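Local coordinates for protein ubiquitin-like-specific protease 2 (Saccharomyces cerevisiae, PDB 5LNB) that cleaves SUMO from modified proteins as a cysteine protease of the C48 family, the chain here holding its catalytic domain, at residues Ser213-Lys225 / Tyr255-Leu268. Numbering follows the deposited sequence.
Sequences SDCGVHVILNIRK and YFDKNERNSARKNL
The Arg261 guanidinium has Leu221 CB over the centre of one face, 3.8 Å from CZ, and at its edge His218 ND1 and Asn222 OD1; the Arg265 guanidinium carries Val217 CG2 toward the rim of one face, with Asp214 OD1 and Ser213 O at its edge. In this Ulp1-type cysteine protease fold Arg261 lies against helix 215-225 and Arg265 against its first turn and the residues leading into it; the helix axis is crossed at 72° by that of helix 264-268. Arg261 NH1 and NH2 grip Asn222 end-on, both donating to OD1 from the same face of the amide, NH2 at 2.8 Å. NH1, a donor by nature, also meets His218 ND1 at 3.0 Å, tilted 23° from the imidazole plane, so ND1 accepts. With CB already directed at helix 215-225, the bend at chi2 (-70°) helps bring the guanidinium to these partners, and a leucine here would probably leave Asn222 OD1 and His218 ND1 without these donors. Between the arginines, Ala264 CB meets Val217 CG1 at 3.6 Å; Leu268 CD2 and Ile220 CG2 approach tip to tip. Arg265 NH2 forms a salt bridge to the anti lone pair of Asp214 OD1 at 2.9 Å, and its NH1 binds Asp47 O. At the far end Lys225 CG packs against Phe256, whose ring meets Trp237. Asp257, with positive phi, is the C-prime residue of the Schellman motif ending helix 245-255; its OD1 takes a salt bridge from Lys225 NZ, 2.9 Å away and above the carboxylate plane.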
loop_
_atom_site.group_PDB
_atom_site.type_symbol
_atom_site.label_atom_id
_atom_site.label_comp_id
_atom_site.label_asym_id
_atom_site.label_seq_id
_atom_site.Cartn_x
_atom_site.Cartn_y
_atom_site.Cartn_z
ATOM N N SER A 213 3.367 -16.622 0.030
ATOM C CA SER A 213 2.328 -16.345 1.017
ATOM C C SER A 213 2.758 -15.324 2.068
ATOM O O SER A 213 1.893 -14.788 2.764
ATOM C CB SER A 213 1.881 -17.647 1.686
ATOM O OG SER A 213 2.908 -18.226 2.474
ATOM N N ASP A 214 4.061 -15.029 2.192
ATOM C CA ASP A 214 4.526 -13.905 3.005
ATOM C C ASP A 214 4.506 -12.562 2.266
ATOM O O ASP A 214 4.757 -11.527 2.897
ATOM C CB ASP A 214 5.957 -14.133 3.514
ATOM C CG ASP A 214 6.045 -15.135 4.675
ATOM O OD1 ASP A 214 5.032 -15.379 5.374
ATOM O OD2 ASP A 214 7.156 -15.676 4.885
ATOM N N CYS A 215 4.241 -12.544 0.956
ATOM C CA CYS A 215 4.322 -11.291 0.199
ATOM C C CYS A 215 3.451 -10.187 0.796
ATOM O O CYS A 215 3.848 -9.016 0.814
ATOM C CB CYS A 215 3.926 -11.529 -1.253
ATOM S SG CYS A 215 5.175 -12.405 -2.164
ATOM N N GLY A 216 2.256 -10.533 1.278
ATOM C CA GLY A 216 1.390 -9.510 1.846
ATOM C C GLY A 216 2.004 -8.819 3.050
ATOM O O GLY A 216 1.792 -7.619 3.254
ATOM N N VAL A 217 2.776 -9.563 3.853
ATOM C CA VAL A 217 3.455 -8.996 5.016
ATOM C C VAL A 217 4.576 -8.062 4.577
ATOM O O VAL A 217 4.809 -7.018 5.194
ATOM C CB VAL A 217 3.991 -10.126 5.926
ATOM C CG1 VAL A 217 4.824 -9.565 7.077
ATOM C CG2 VAL A 217 2.854 -10.970 6.470
ATOM N N HIS A 218 5.299 -8.430 3.516
ATOM C CA HIS A 218 6.352 -7.560 3.003
ATOM C C HIS A 218 5.782 -6.274 2.421
ATOM O O HIS A 218 6.371 -5.204 2.600
ATOM C CB HIS A 218 7.185 -8.296 1.965
ATOM C CG HIS A 218 8.089 -9.323 2.561
ATOM N ND1 HIS A 218 9.348 -9.019 3.027
ATOM C CD2 HIS A 218 7.906 -10.645 2.790
ATOM C CE1 HIS A 218 9.908 -10.111 3.508
ATOM N NE2 HIS A 218 9.053 -11.111 3.380
ATOM N N VAL A 219 4.644 -6.353 1.717
ATOM C CA VAL A 219 4.016 -5.138 1.201
ATOM C C VAL A 219 3.731 -4.169 2.343
ATOM O O VAL A 219 4.073 -2.982 2.277
ATOM C CB VAL A 219 2.732 -5.467 0.416
ATOM C CG1 VAL A 219 1.880 -4.195 0.271
ATOM C CG2 VAL A 219 3.065 -6.015 -0.965
ATOM N N ILE A 220 3.093 -4.665 3.407
ATOM C CA ILE A 220 2.770 -3.827 4.558
ATOM C C ILE A 220 4.030 -3.160 5.100
ATOM O O ILE A 220 4.060 -1.944 5.329
ATOM C CB ILE A 220 2.057 -4.664 5.635
ATOM C CG1 ILE A 220 0.667 -5.096 5.144
ATOM C CG2 ILE A 220 1.994 -3.909 6.989
ATOM C CD1 ILE A 220 -0.003 -6.164 6.013
ATOM N N LEU A 221 5.100 -3.940 5.300
ATOM C CA LEU A 221 6.279 -3.373 5.942
ATOM C C LEU A 221 7.093 -2.504 4.997
ATOM O O LEU A 221 7.751 -1.560 5.450
ATOM C CB LEU A 221 7.138 -4.479 6.546
ATOM C CG LEU A 221 6.651 -4.746 7.984
ATOM C CD1 LEU A 221 5.602 -5.848 8.053
ATOM C CD2 LEU A 221 7.786 -5.004 8.929
ATOM N N ASN A 222 7.048 -2.780 3.689
ATOM C CA ASN A 222 7.745 -1.923 2.740
ATOM C C ASN A 222 7.060 -0.567 2.634
ATOM O O ASN A 222 7.725 0.478 2.641
ATOM C CB ASN A 222 7.829 -2.610 1.374
ATOM C CG ASN A 222 8.794 -3.795 1.375
ATOM O OD1 ASN A 222 9.696 -3.878 2.217
ATOM N ND2 ASN A 222 8.602 -4.713 0.441
ATOM N N ILE A 223 5.728 -0.566 2.564
ATOM C CA ILE A 223 4.984 0.689 2.584
ATOM C C ILE A 223 5.219 1.418 3.897
ATOM O O ILE A 223 5.460 2.631 3.921
ATOM C CB ILE A 223 3.487 0.426 2.332
ATOM C CG1 ILE A 223 3.276 0.020 0.862
ATOM C CG2 ILE A 223 2.664 1.654 2.713
ATOM C CD1 ILE A 223 1.876 -0.404 0.502
ATOM N N ARG A 224 5.166 0.690 5.010
ATOM C CA ARG A 224 5.432 1.303 6.303
ATOM C C ARG A 224 6.797 1.972 6.324
ATOM O O ARG A 224 6.935 3.111 6.782
ATOM C CB ARG A 224 5.343 0.255 7.408
ATOM C CG ARG A 224 5.716 0.810 8.770
ATOM C CD ARG A 224 5.642 -0.248 9.854
ATOM N NE ARG A 224 5.975 0.319 11.152
ATOM C CZ ARG A 224 6.152 -0.397 12.259
ATOM N NH1 ARG A 224 6.043 -1.720 12.223
ATOM N NH2 ARG A 224 6.448 0.209 13.401
ATOM N N LYS A 225 7.827 1.271 5.839
ATOM C CA LYS A 225 9.166 1.853 5.832
ATOM C C LYS A 225 9.216 3.091 4.943
ATOM O O LYS A 225 9.801 4.111 5.316
ATOM C CB LYS A 225 10.192 0.819 5.374
ATOM C CG LYS A 225 11.607 1.365 5.230
ATOM C CD LYS A 225 12.170 1.863 6.553
ATOM C CE LYS A 225 12.107 0.774 7.621
ATOM N NZ LYS A 225 12.905 1.126 8.837
ATOM N N TYR A 255 18.417 -1.131 5.517
ATOM C CA TYR A 255 17.471 -0.024 5.486
ATOM C C TYR A 255 16.053 -0.488 5.792
ATOM O O TYR A 255 15.323 0.185 6.525
ATOM C CB TYR A 255 17.508 0.678 4.125
ATOM C CG TYR A 255 16.723 1.972 4.124
ATOM C CD1 TYR A 255 17.246 3.117 4.708
ATOM C CD2 TYR A 255 15.446 2.046 3.565
ATOM C CE1 TYR A 255 16.526 4.305 4.731
ATOM C CE2 TYR A 255 14.709 3.239 3.582
ATOM C CZ TYR A 255 15.261 4.358 4.166
ATOM O OH TYR A 255 14.564 5.542 4.187
ATOM N N PHE A 256 15.644 -1.634 5.229
ATOM C CA PHE A 256 14.294 -2.162 5.380
ATOM C C PHE A 256 14.170 -3.182 6.517
ATOM O O PHE A 256 13.182 -3.930 6.552
ATOM C CB PHE A 256 13.816 -2.795 4.070
ATOM C CG PHE A 256 13.464 -1.794 3.004
ATOM C CD1 PHE A 256 12.198 -1.215 2.960
ATOM C CD2 PHE A 256 14.400 -1.428 2.039
ATOM C CE1 PHE A 256 11.870 -0.287 1.975
ATOM C CE2 PHE A 256 14.079 -0.500 1.052
ATOM C CZ PHE A 256 12.806 0.072 1.020
ATOM N N ASP A 257 15.144 -3.236 7.431
ATOM C CA ASP A 257 15.065 -4.089 8.628
ATOM C C ASP A 257 14.775 -5.550 8.277
ATOM O O ASP A 257 13.865 -6.178 8.833
ATOM C CB ASP A 257 14.014 -3.571 9.613
ATOM C CG ASP A 257 14.227 -2.120 9.990
ATOM O OD1 ASP A 257 13.219 -1.407 10.163
ATOM O OD2 ASP A 257 15.399 -1.693 10.104
ATOM N N LYS A 258 15.565 -6.109 7.356
ATOM C CA LYS A 258 15.300 -7.485 6.956
ATOM C C LYS A 258 15.363 -8.442 8.146
ATOM O O LYS A 258 14.628 -9.435 8.177
ATOM C CB LYS A 258 16.270 -7.933 5.867
ATOM C CG LYS A 258 15.988 -9.354 5.387
ATOM C CD LYS A 258 16.883 -9.781 4.242
ATOM C CE LYS A 258 16.514 -11.186 3.751
ATOM N NZ LYS A 258 17.416 -11.619 2.637
ATOM N N ASN A 259 16.216 -8.162 9.137
ATOM C CA ASN A 259 16.362 -9.084 10.263
ATOM C C ASN A 259 15.090 -9.199 11.093
ATOM O O ASN A 259 14.913 -10.198 11.797
ATOM C CB ASN A 259 17.532 -8.658 11.158
ATOM C CG ASN A 259 17.296 -7.314 11.832
ATOM O OD1 ASN A 259 16.707 -6.408 11.246
ATOM N ND2 ASN A 259 17.755 -7.182 13.070
ATOM N N GLU A 260 14.199 -8.213 11.025
ATOM C CA GLU A 260 12.923 -8.268 11.732
ATOM C C GLU A 260 11.800 -8.889 10.909
ATOM O O GLU A 260 10.729 -9.155 11.461
ATOM C CB GLU A 260 12.499 -6.860 12.160
ATOM C CG GLU A 260 13.494 -6.165 13.073
ATOM C CD GLU A 260 13.198 -4.681 13.232
ATOM O OE1 GLU A 260 12.139 -4.223 12.741
ATOM O OE2 GLU A 260 14.028 -3.970 13.844
ATOM N N ARG A 261 12.006 -9.117 9.609
ATOM C CA ARG A 261 10.915 -9.590 8.761
ATOM C C ARG A 261 10.383 -10.937 9.228
ATOM O O ARG A 261 9.186 -11.214 9.085
ATOM C CB ARG A 261 11.371 -9.674 7.300
ATOM C CG ARG A 261 11.641 -8.316 6.651
ATOM C CD ARG A 261 10.356 -7.533 6.434
ATOM N NE ARG A 261 10.603 -6.120 6.130
ATOM C CZ ARG A 261 10.378 -5.547 4.950
ATOM N NH1 ARG A 261 9.911 -6.269 3.937
ATOM N NH2 ARG A 261 10.624 -4.250 4.783
ATOM N N ASN A 262 11.253 -11.785 9.783
ATOM C CA ASN A 262 10.826 -13.104 10.235
ATOM C C ASN A 262 9.756 -13.007 11.318
ATOM O O ASN A 262 8.886 -13.881 11.411
ATOM C CB ASN A 262 12.035 -13.891 10.737
ATOM C CG ASN A 262 11.668 -15.279 11.207
ATOM O OD1 ASN A 262 10.734 -15.894 10.689
ATOM N ND2 ASN A 262 12.401 -15.786 12.200
ATOM N N SER A 263 9.784 -11.949 12.125
ATOM C CA SER A 263 8.825 -11.758 13.203
ATOM C C SER A 263 7.715 -10.781 12.850
ATOM O O SER A 263 6.873 -10.489 13.703
ATOM C CB SER A 263 9.549 -11.270 14.457
ATOM O OG SER A 263 10.620 -12.134 14.790
ATOM N N ALA A 264 7.699 -10.262 11.622
ATOM C CA ALA A 264 6.765 -9.197 11.279
ATOM C C ALA A 264 5.320 -9.647 11.447
ATOM O O ALA A 264 4.480 -8.897 11.955
ATOM C CB ALA A 264 7.015 -8.722 9.845
ATOM N N ARG A 265 5.013 -10.870 11.020
ATOM C CA ARG A 265 3.662 -11.401 11.157
ATOM C C ARG A 265 3.189 -11.350 12.606
ATOM O O ARG A 265 2.067 -10.924 12.895
ATOM C CB ARG A 265 3.643 -12.834 10.641
ATOM C CG ARG A 265 2.429 -13.205 9.868
ATOM C CD ARG A 265 2.608 -14.609 9.364
ATOM N NE ARG A 265 2.856 -14.640 7.934
ATOM C CZ ARG A 265 1.891 -14.698 7.027
ATOM N NH1 ARG A 265 0.629 -14.727 7.427
ATOM N NH2 ARG A 265 2.187 -14.732 5.733
ATOM N N LYS A 266 4.032 -11.802 13.531
ATOM C CA LYS A 266 3.636 -11.806 14.933
ATOM C C LYS A 266 3.418 -10.386 15.438
ATOM O O LYS A 266 2.489 -10.131 16.216
ATOM C CB LYS A 266 4.685 -12.535 15.774
ATOM C CG LYS A 266 4.531 -12.312 17.262
ATOM C CD LYS A 266 5.529 -13.109 18.075
ATOM C CE LYS A 266 5.019 -13.302 19.512
ATOM N NZ LYS A 266 5.730 -14.403 20.246
ATOM N N ASN A 267 4.245 -9.439 14.986
ATOM C CA ASN A 267 4.109 -8.075 15.483
ATOM C C ASN A 267 2.833 -7.427 14.957
ATOM O O ASN A 267 2.176 -6.663 15.678
ATOM C CB ASN A 267 5.351 -7.262 15.132
ATOM C CG ASN A 267 6.556 -7.660 15.982
ATOM O OD1 ASN A 267 6.452 -7.774 17.203
ATOM N ND2 ASN A 267 7.697 -7.898 15.337
ATOM N N LEU A 268 2.446 -7.747 13.719
ATOM C CA LEU A 268 1.160 -7.282 13.211
ATOM C C LEU A 268 0.005 -7.845 14.037
ATOM O O LEU A 268 -0.961 -7.131 14.325
ATOM C CB LEU A 268 1.008 -7.651 11.735
ATOM C CG LEU A 268 1.997 -7.034 10.732
ATOM C CD1 LEU A 268 1.792 -7.674 9.375
ATOM C CD2 LEU A 268 1.836 -5.503 10.636
HETATM O O HOH W 1 5.768 -14.506 7.956
HETATM O O HOH W 2 10.105 -2.418 7.073
HETATM O O HOH W 3 12.560 5.412 6.050
#